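Local coordinates for protein alpha-1,4-endofucoidanase (Mariniflexile fucanivorans, PDB 6DLH) that hydrolyses alpha-1,4-linked fucoidan internally as a family 107 glycoside hydrolase with a retaining mechanism, its catalytic domain followed by calcium-binding Ig-like domains, at residues Lys420-Ser424 and Leu498-Asp502. Sequence-based numbering, arbitrary orientation.
Sequences KPNWS and LMAQD. With CA (calcium ion), chain I.
Beside a calcium site of the first Ig-like domain, P421 and W423 turn their side chains onto the side of strand 494-502 that carries L498, A500 and D502. No hydrogen bond links the two segments, whose directions differ by 138°; the contact rests on side-chain packing, while the calcium ion joins D502 to G419 O, just before K420. D502 OD2 binds the calcium ion at 2.8 Å, and a water and atoms of D451 and E453 add to the coordination. The other carboxylate oxygen, D502 OD1, accepts a hydrogen bond from D504 N, which helps to fix the carboxylate's rotation, and lies 3.3 Å from P421 CD. The P421 ring thus bridges two residues: its CG comes within 3.2 Å of A500 O, and its CB meets A500 CB at 3.9 Å. With CG anti to the carbonyl carbon (chi1 -74°), the W423 indole reaches the strand, where the W423 and L498 side chains cross at about a right angle, W423 CH2 lying 3.6 Å from L498 CB. At the pyrrole end, W423 NE1 lies 4.0 Å from A500 CB and donates its hydrogen bond to T507 O. Replacing W423 by an alanine would probably leave a gap against L498 and A500 and deprive T507 O of its indole donor. Strand 422-423 pairs antiparallel with strand 449-450, from which F449 meets the indole edge-to-face, while strand 494-502 runs between strands 459-464 and 505-513, so the contact joins the two-stranded sheet to the three-stranded one.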
loop_
_atom_site.group_PDB
_atom_site.type_symbol
_atom_site.label_atom_id
_atom_site.label_comp_id
_atom_site.label_asym_id
_atom_site.label_seq_id
_atom_site.Cartn_x
_atom_site.Cartn_y
_atom_site.Cartn_z
ATOM N N LYS A 420 11.262 -35.062 -6.696
ATOM C CA LYS A 420 9.929 -34.954 -7.261
ATOM C C LYS A 420 9.663 -33.508 -7.672
ATOM O O LYS A 420 10.361 -32.602 -7.227
ATOM C CB LYS A 420 8.894 -35.447 -6.246
ATOM C CG LYS A 420 8.851 -36.960 -6.063
ATOM C CD LYS A 420 7.950 -37.409 -4.923
ATOM C CE LYS A 420 7.925 -38.911 -4.721
ATOM N NZ LYS A 420 9.279 -39.510 -4.797
ATOM N N PRO A 421 8.666 -33.251 -8.553
ATOM C CA PRO A 421 8.342 -31.889 -8.985
ATOM C C PRO A 421 8.006 -30.912 -7.860
ATOM O O PRO A 421 7.417 -31.290 -6.850
ATOM C CB PRO A 421 7.101 -32.075 -9.871
ATOM C CG PRO A 421 7.214 -33.494 -10.377
ATOM C CD PRO A 421 7.836 -34.264 -9.229
ATOM N N ASN A 422 8.365 -29.640 -8.073
ATOM C CA ASN A 422 7.942 -28.566 -7.189
ATOM C C ASN A 422 6.879 -27.725 -7.894
ATOM O O ASN A 422 7.021 -27.408 -9.072
ATOM C CB ASN A 422 9.113 -27.677 -6.760
ATOM C CG ASN A 422 10.232 -28.412 -6.050
ATOM O OD1 ASN A 422 11.336 -27.887 -5.942
ATOM N ND2 ASN A 422 9.971 -29.615 -5.565
ATOM N N TRP A 423 5.820 -27.380 -7.152
ATOM C CA TRP A 423 4.840 -26.396 -7.582
ATOM C C TRP A 423 5.269 -25.001 -7.125
ATOM O O TRP A 423 5.968 -24.850 -6.125
ATOM C CB TRP A 423 3.450 -26.757 -7.042
ATOM C CG TRP A 423 2.799 -27.913 -7.739
ATOM C CD1 TRP A 423 2.985 -29.243 -7.485
ATOM C CD2 TRP A 423 1.838 -27.841 -8.809
ATOM N NE1 TRP A 423 2.214 -30.004 -8.326
ATOM C CE2 TRP A 423 1.497 -29.172 -9.148
ATOM C CE3 TRP A 423 1.235 -26.792 -9.513
ATOM C CZ2 TRP A 423 0.583 -29.469 -10.159
ATOM C CZ3 TRP A 423 0.336 -27.084 -10.514
ATOM C CH2 TRP A 423 0.013 -28.406 -10.829
ATOM N N SER A 424 4.810 -23.975 -7.848
ATOM C CA SER A 424 5.252 -22.613 -7.602
ATOM C C SER A 424 4.579 -22.033 -6.359
ATOM O O SER A 424 3.454 -22.400 -6.024
ATOM C CB SER A 424 5.022 -21.753 -8.817
ATOM O OG SER A 424 3.638 -21.622 -9.103
ATOM N N LEU A 498 -4.061 -31.701 -8.716
ATOM C CA LEU A 498 -3.249 -31.838 -9.913
ATOM C C LEU A 498 -1.959 -32.566 -9.548
ATOM O O LEU A 498 -1.423 -32.369 -8.462
ATOM C CB LEU A 498 -2.973 -30.460 -10.516
ATOM C CG LEU A 498 -4.166 -29.796 -11.203
ATOM C CD1 LEU A 498 -3.748 -28.493 -11.866
ATOM C CD2 LEU A 498 -4.815 -30.732 -12.215
ATOM N N MET A 499 -1.466 -33.405 -10.464
ATOM C CA MET A 499 -0.309 -34.232 -10.168
ATOM C C MET A 499 0.766 -34.067 -11.240
ATOM O O MET A 499 0.597 -34.479 -12.390
ATOM C CB MET A 499 -0.719 -35.700 -10.062
ATOM C CG MET A 499 -1.745 -35.957 -8.970
ATOM S SD MET A 499 -2.338 -37.654 -9.078
ATOM C CE MET A 499 -3.048 -37.672 -10.722
ATOM N N ALA A 500 1.886 -33.461 -10.836
ATOM C CA ALA A 500 2.989 -33.244 -11.753
ATOM C C ALA A 500 3.993 -34.377 -11.587
ATOM O O ALA A 500 4.272 -34.797 -10.469
ATOM C CB ALA A 500 3.612 -31.893 -11.501
ATOM N N GLN A 501 4.532 -34.855 -12.715
ATOM C CA GLN A 501 5.372 -36.036 -12.709
ATOM C C GLN A 501 6.716 -35.709 -13.346
ATOM O O GLN A 501 6.781 -34.958 -14.319
ATOM C CB GLN A 501 4.690 -37.178 -13.474
ATOM C CG GLN A 501 5.452 -38.495 -13.394
ATOM C CD GLN A 501 4.892 -39.602 -14.256
ATOM O OE1 GLN A 501 4.536 -39.396 -15.417
ATOM N NE2 GLN A 501 4.839 -40.802 -13.696
ATOM N N ASP A 502 7.775 -36.296 -12.774
ATOM C CA ASP A 502 9.073 -36.406 -13.419
ATOM C C ASP A 502 9.595 -37.829 -13.223
ATOM O O ASP A 502 8.895 -38.687 -12.678
ATOM C CB ASP A 502 10.038 -35.304 -12.969
ATOM C CG ASP A 502 10.396 -35.284 -11.487
ATOM O OD1 ASP A 502 10.029 -36.242 -10.764
ATOM O OD2 ASP A 502 11.048 -34.293 -11.064
HETATM CA CA CA I . 13.739 -34.822 -10.300
HETATM O O HOH W 1 13.539 -35.982 -12.538
#